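Glycoside Hydrolase (Bacteroides plebeius, PDB 5T3B) is a family 50 glycoside hydrolase from a human gut bacterium that probably cleaves glycosidic bonds of polysaccharides. Local coordinates at residues 82-87 with 113-118; 119-124 with 161-166. All coordinates share one frame; numbering follows the deposited sequence.

Contact 1. Residues 82-87 with 113-118; sequences SVNKYG and IVDPEG
N84 and D115 reach toward each other from opposite directions, amide and carboxylate nearly coplanar. ND2 of N84 gives a nearly straight hydrogen bond (175°) to OD2 of D115 at 2.8 Å, using the syn lone pair of that oxygen. Next to this bond the ring of Y86 packs against the same turn. P116 sits over one face with its CD 3.9 Å from the ring centroid, a CH-pi contact, while CG of K85 lies over the opposite face. OE2 of E117 comes to the ring edge, 3.8 Å from CE2 of Y86, and OD2 of D115 approaches CD2 of Y86 obliquely at 3.4 Å. Two waters extend the polar side. One accepts from ND2 of N84 and donates to OE1 of E117; the other donates to OE2 of E117 and is hydrogen-bonded to OH of Y86. NZ of K85 stands 4.4 Å from OE2 of E117, too far for a salt bridge, though a weak attraction is possible.

Each partner is set by its own turn. N84 opens a type I beta turn to G87, and D115 opens another to G118. With CG tucked between the backbone N and carbonyl carbon (chi1 70° and 78°), both side chains fold back into Asx turns: OD1 of N84 takes the backbone N of Y86 at 3.0 Å, and OD1 of D115 takes that of E117 at 2.8 Å. OG of S88 is also hydrogen-bonded to OD2 of D115, so this oxygen of a buried residue has two partners. The contact thus joins the loop after helix 76-82 to the tight turn linking the antiparallel strands 111-114 and 120-126.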
loop_
_atom_site.group_PDB
_atom_site.type_symbol
_atom_site.label_atom_id
_atom_site.label_comp_id
_atom_site.label_asym_id
_atom_site.label_seq_id
_atom_site.Cartn_x
_atom_site.Cartn_y
_atom_site.Cartn_z
ATOM N N SER A 82 -17.882 4.516 -17.646
ATOM C CA SER A 82 -17.035 3.384 -18.068
ATOM C C SER A 82 -16.758 2.354 -17.007
ATOM O O SER A 82 -16.261 1.270 -17.314
ATOM C CB SER A 82 -15.698 3.890 -18.571
ATOM O OG SER A 82 -14.832 4.391 -17.568
ATOM N N VAL A 83 -17.114 2.705 -15.772
ATOM C CA VAL A 83 -16.886 1.866 -14.633
ATOM C C VAL A 83 -18.160 1.519 -13.897
ATOM O O VAL A 83 -19.157 2.260 -13.998
ATOM C CB VAL A 83 -15.810 2.424 -13.669
ATOM C CG1 VAL A 83 -14.442 2.530 -14.309
ATOM C CG2 VAL A 83 -16.259 3.743 -13.081
ATOM N N ASN A 84 -18.134 0.405 -13.172
ATOM C CA ASN A 84 -19.241 0.056 -12.339
ATOM C C ASN A 84 -19.177 0.666 -10.935
ATOM O O ASN A 84 -18.327 1.534 -10.663
ATOM C CB ASN A 84 -19.464 -1.443 -12.287
ATOM C CG ASN A 84 -18.373 -2.177 -11.515
ATOM O OD1 ASN A 84 -17.569 -1.561 -10.807
ATOM N ND2 ASN A 84 -18.401 -3.508 -11.570
ATOM N N LYS A 85 -20.088 0.274 -10.041
ATOM C CA LYS A 85 -20.179 0.916 -8.739
ATOM C C LYS A 85 -18.905 0.768 -7.854
ATOM O O LYS A 85 -18.725 1.525 -6.921
ATOM C CB LYS A 85 -21.394 0.411 -8.007
ATOM C CG LYS A 85 -21.286 -0.999 -7.536
ATOM C CD LYS A 85 -22.586 -1.380 -6.874
ATOM C CE LYS A 85 -22.497 -2.755 -6.388
ATOM N NZ LYS A 85 -23.776 -3.219 -5.758
ATOM N N TYR A 86 -18.109 -0.257 -8.199
ATOM C CA TYR A 86 -16.860 -0.509 -7.499
ATOM C C TYR A 86 -15.671 0.269 -8.085
ATOM O O TYR A 86 -14.594 0.268 -7.508
ATOM C CB TYR A 86 -16.518 -2.006 -7.494
ATOM C CG TYR A 86 -17.567 -2.886 -6.811
ATOM C CD1 TYR A 86 -17.660 -2.931 -5.466
ATOM C CD2 TYR A 86 -18.442 -3.660 -7.566
ATOM C CE1 TYR A 86 -18.589 -3.796 -4.863
ATOM C CE2 TYR A 86 -19.391 -4.469 -6.970
ATOM C CZ TYR A 86 -19.463 -4.527 -5.657
ATOM O OH TYR A 86 -20.412 -5.349 -5.007
ATOM N N GLY A 87 -15.860 0.905 -9.248
ATOM C CA GLY A 87 -14.774 1.476 -9.974
ATOM C C GLY A 87 -14.043 0.540 -10.915
ATOM O O GLY A 87 -12.964 0.875 -11.423
ATOM N N ILE A 113 -7.033 -7.416 -9.253
ATOM C CA ILE A 113 -8.144 -7.622 -8.326
ATOM C C ILE A 113 -9.441 -7.656 -9.153
ATOM O O ILE A 113 -9.616 -6.844 -10.042
ATOM C CB ILE A 113 -8.208 -6.498 -7.284
ATOM C CG1 ILE A 113 -6.962 -6.525 -6.442
ATOM C CG2 ILE A 113 -9.518 -6.545 -6.476
ATOM C CD1 ILE A 113 -6.832 -7.672 -5.621
ATOM N N VAL A 114 -10.315 -8.616 -8.800
ATOM C CA VAL A 114 -11.624 -8.769 -9.466
ATOM C C VAL A 114 -12.665 -8.505 -8.387
ATOM O O VAL A 114 -12.556 -8.992 -7.251
ATOM C CB VAL A 114 -11.719 -10.207 -10.060
ATOM C CG1 VAL A 114 -13.107 -10.651 -10.417
ATOM C CG2 VAL A 114 -10.703 -10.224 -11.248
ATOM N N ASP A 115 -13.689 -7.731 -8.771
ATOM C CA ASP A 115 -14.752 -7.367 -7.875
ATOM C C ASP A 115 -15.779 -8.470 -7.689
ATOM O O ASP A 115 -15.676 -9.526 -8.338
ATOM C CB ASP A 115 -15.336 -6.000 -8.289
ATOM C CG ASP A 115 -16.274 -6.046 -9.464
ATOM O OD1 ASP A 115 -16.815 -7.086 -9.851
ATOM O OD2 ASP A 115 -16.493 -4.910 -10.017
ATOM N N PRO A 116 -16.723 -8.287 -6.790
ATOM C CA PRO A 116 -17.702 -9.371 -6.544
ATOM C C PRO A 116 -18.465 -9.883 -7.783
ATOM O O PRO A 116 -18.931 -11.006 -7.743
ATOM C CB PRO A 116 -18.655 -8.733 -5.571
ATOM C CG PRO A 116 -17.746 -7.836 -4.710
ATOM C CD PRO A 116 -16.837 -7.239 -5.761
ATOM N N GLU A 117 -18.590 -9.032 -8.791
ATOM C CA GLU A 117 -19.292 -9.376 -10.047
ATOM C C GLU A 117 -18.351 -9.848 -11.149
ATOM O O GLU A 117 -18.792 -10.125 -12.234
ATOM C CB GLU A 117 -20.101 -8.176 -10.499
ATOM C CG GLU A 117 -21.189 -7.821 -9.533
ATOM C CD GLU A 117 -21.982 -6.577 -9.924
ATOM O OE1 GLU A 117 -22.368 -6.458 -11.138
ATOM O OE2 GLU A 117 -22.306 -5.772 -9.014
ATOM N N GLY A 118 -17.063 -9.965 -10.839
ATOM C CA GLY A 118 -16.123 -10.444 -11.795
ATOM C C GLY A 118 -15.392 -9.405 -12.639
ATOM O O GLY A 118 -14.541 -9.749 -13.469
HETATM O O HOH W 1 -21.099 -4.310 -12.823
HETATM O O HOH W 2 -22.591 -6.107 -6.431
#

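Contact 2. Residues 119-124 with 161-166; sequences YPYYVR and FHSVCA
Y121 and S163 join through their hydroxyls, OH to OG at 2.7 Å. With chi1 at 173° the Y121 ring swings away from the backbone N and reaches S163. The same OH accepts a weak bond from the backbone N of R124, and OG of S163 is also hydrogen-bonded to OG1 of T188, so the buried hydroxyl pair is tied to both strands and to the one beyond.

Among backbone bonds, O of R124 takes N of H162 at 2.9 Å and more weakly N of S163 at 3.5 Å. The CA of F161 adds a CA-H...O contact to this oxygen at 3.4 Å, and the F161 ring turns its edge to it.

The guanidinium is gripped by its own segment and by partners beyond it. Bent at chi2 and chi3, the R124 chain doubles back so that NE and NH2 grip O of Y122 side-on, at 2.9 and 3.0 Å, with that oxygen near the guanidinium plane. NH1 bonds to OH of Y79 and O of N469.

In the packing, R124 and H162 run side by side in the same direction. CD2 of H162 lies over one guanidinium face, 3.7 Å from NH2 of R124, with ring and guanidinium planes 41° apart. NE2 of H162 shares the Y79 hydroxyl with R124. CB of H162 also rests against OH of Y121 at 3.4 Å.

Neighbouring parallel strands, 120-126 and 163-165, joined across intervening helices 135-141 and 145-158, are consistent with the (beta/alpha)8-barrel catalytic core of family 50 enzymes.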
loop_
_atom_site.group_PDB
_atom_site.type_symbol
_atom_site.label_atom_id
_atom_site.label_comp_id
_atom_site.label_asym_id
_atom_site.label_seq_id
_atom_site.Cartn_x
_atom_site.Cartn_y
_atom_site.Cartn_z
ATOM N N TYR A 119 -15.663 -8.108 -12.398
ATOM C CA TYR A 119 -15.038 -7.094 -13.191
ATOM C C TYR A 119 -13.681 -6.683 -12.601
ATOM O O TYR A 119 -13.515 -6.700 -11.375
ATOM C CB TYR A 119 -15.941 -5.884 -13.339
ATOM C CG TYR A 119 -17.178 -6.164 -14.114
ATOM C CD1 TYR A 119 -17.229 -5.937 -15.488
ATOM C CD2 TYR A 119 -18.301 -6.667 -13.483
ATOM C CE1 TYR A 119 -18.376 -6.247 -16.203
ATOM C CE2 TYR A 119 -19.420 -6.989 -14.196
ATOM C CZ TYR A 119 -19.460 -6.781 -15.528
ATOM O OH TYR A 119 -20.620 -7.075 -16.225
ATOM N N PRO A 120 -12.748 -6.354 -13.481
ATOM C CA PRO A 120 -11.395 -6.005 -13.001
ATOM C C PRO A 120 -11.410 -4.611 -12.312
ATOM O O PRO A 120 -11.787 -3.622 -12.949
ATOM C CB PRO A 120 -10.545 -5.972 -14.281
ATOM C CG PRO A 120 -11.531 -5.664 -15.351
ATOM C CD PRO A 120 -12.813 -6.311 -14.951
ATOM N N TYR A 121 -10.952 -4.585 -11.070
ATOM C CA TYR A 121 -10.863 -3.376 -10.296
ATOM C C TYR A 121 -9.407 -3.028 -10.123
ATOM O O TYR A 121 -8.712 -3.689 -9.333
ATOM C CB TYR A 121 -11.522 -3.523 -8.910
ATOM C CG TYR A 121 -11.300 -2.338 -8.009
ATOM C CD1 TYR A 121 -11.553 -1.040 -8.475
ATOM C CD2 TYR A 121 -10.747 -2.496 -6.747
ATOM C CE1 TYR A 121 -11.259 0.063 -7.726
ATOM C CE2 TYR A 121 -10.457 -1.370 -5.965
ATOM C CZ TYR A 121 -10.718 -0.108 -6.456
ATOM O OH TYR A 121 -10.378 1.025 -5.733
ATOM N N TYR A 122 -8.929 -2.002 -10.793
ATOM C CA TYR A 122 -7.588 -1.509 -10.606
ATOM C C TYR A 122 -7.606 -0.666 -9.354
ATOM O O TYR A 122 -8.340 0.328 -9.272
ATOM C CB TYR A 122 -7.078 -0.743 -11.828
ATOM C CG TYR A 122 -5.592 -0.540 -11.740
ATOM C CD1 TYR A 122 -4.712 -1.544 -12.069
ATOM C CD2 TYR A 122 -5.046 0.618 -11.182
ATOM C CE1 TYR A 122 -3.355 -1.394 -11.917
ATOM C CE2 TYR A 122 -3.675 0.744 -10.999
ATOM C CZ TYR A 122 -2.816 -0.264 -11.395
ATOM O OH TYR A 122 -1.473 -0.123 -11.225
ATOM N N VAL A 123 -6.833 -1.051 -8.330
ATOM C CA VAL A 123 -6.986 -0.403 -7.035
ATOM C C VAL A 123 -6.473 1.037 -7.107
ATOM O O VAL A 123 -5.305 1.273 -7.460
ATOM C CB VAL A 123 -6.246 -1.143 -5.905
ATOM C CG1 VAL A 123 -6.450 -0.428 -4.599
ATOM C CG2 VAL A 123 -6.744 -2.585 -5.822
ATOM N N ARG A 124 -7.341 2.003 -6.737
ATOM C CA ARG A 124 -6.979 3.412 -6.568
ATOM C C ARG A 124 -7.594 3.855 -5.262
ATOM O O ARG A 124 -8.783 4.089 -5.178
ATOM C CB ARG A 124 -7.440 4.221 -7.767
ATOM C CG ARG A 124 -6.601 3.997 -9.026
ATOM C CD ARG A 124 -7.413 4.099 -10.310
ATOM N NE ARG A 124 -8.376 2.995 -10.342
ATOM C CZ ARG A 124 -9.587 3.020 -10.870
ATOM N NH1 ARG A 124 -9.950 4.007 -11.677
ATOM N NH2 ARG A 124 -10.424 2.038 -10.577
ATOM N N PHE A 161 -10.849 7.529 -7.560
ATOM C CA PHE A 161 -10.515 6.750 -6.367
ATOM C C PHE A 161 -11.786 6.066 -5.882
ATOM O O PHE A 161 -12.824 6.704 -5.767
ATOM C CB PHE A 161 -9.968 7.653 -5.249
ATOM C CG PHE A 161 -8.595 8.208 -5.479
ATOM C CD1 PHE A 161 -7.449 7.412 -5.330
ATOM C CD2 PHE A 161 -8.403 9.524 -5.836
ATOM C CE1 PHE A 161 -6.193 7.953 -5.499
ATOM C CE2 PHE A 161 -7.160 10.068 -5.964
ATOM C CZ PHE A 161 -6.035 9.275 -5.815
ATOM N N HIS A 162 -11.618 4.815 -5.435
ATOM C CA HIS A 162 -12.779 3.981 -5.051
ATOM C C HIS A 162 -12.675 3.252 -3.761
ATOM O O HIS A 162 -13.627 2.635 -3.321
ATOM C CB HIS A 162 -13.132 3.026 -6.187
ATOM C CG HIS A 162 -13.478 3.725 -7.478
ATOM N ND1 HIS A 162 -14.750 4.177 -7.748
ATOM C CD2 HIS A 162 -12.713 4.141 -8.521
ATOM C CE1 HIS A 162 -14.741 4.774 -8.922
ATOM N NE2 HIS A 162 -13.516 4.811 -9.393
ATOM N N SER A 163 -11.482 3.297 -3.149
ATOM C CA SER A 163 -11.238 2.586 -1.923
ATOM C C SER A 163 -10.565 3.464 -0.871
ATOM O O SER A 163 -9.860 4.441 -1.265
ATOM C CB SER A 163 -10.355 1.381 -2.149
ATOM O OG SER A 163 -10.877 0.479 -3.107
ATOM N N VAL A 164 -10.773 3.085 0.385
ATOM C CA VAL A 164 -10.032 3.698 1.466
ATOM C C VAL A 164 -9.275 2.581 2.154
ATOM O O VAL A 164 -9.857 1.529 2.480
ATOM C CB VAL A 164 -10.938 4.505 2.408
ATOM C CG1 VAL A 164 -11.417 5.733 1.674
ATOM C CG2 VAL A 164 -12.073 3.705 2.974
ATOM N N CYS A 165 -7.991 2.766 2.394
ATOM C CA CYS A 165 -7.100 1.695 2.811
ATOM C C CYS A 165 -6.225 2.157 3.928
ATOM O O CYS A 165 -5.338 2.986 3.700
ATOM C CB CYS A 165 -6.264 1.187 1.634
ATOM S SG CYS A 165 -7.167 0.670 0.144
ATOM N N ALA A 166 -6.436 1.553 5.094
ATOM C CA ALA A 166 -5.654 1.670 6.301
ATOM C C ALA A 166 -5.886 2.894 7.121
ATOM O O ALA A 166 -6.208 3.979 6.597
ATOM C CB ALA A 166 -4.158 1.465 6.048
#

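Contacts 1 and 2 lie in series along the chain, their centres about 9 Å apart, and strands 111-114 and 120-126 follow each other through the turn at 115-118. O of I113 meets N of Y121 at 2.8 Å, a probable hydrogen bond of the antiparallel pair. From the other segment of contact 1, O of G87 probably accepts from NH2 of R124 at 2.9 Å, and O of Y86 packs 3.4 Å from CB of H162. The loop at 82-87 therefore touches both segments of contact 2. Contact 1 is the more peripheral, its centre about 20 Å from the chain centre against 11 Å for contact 2.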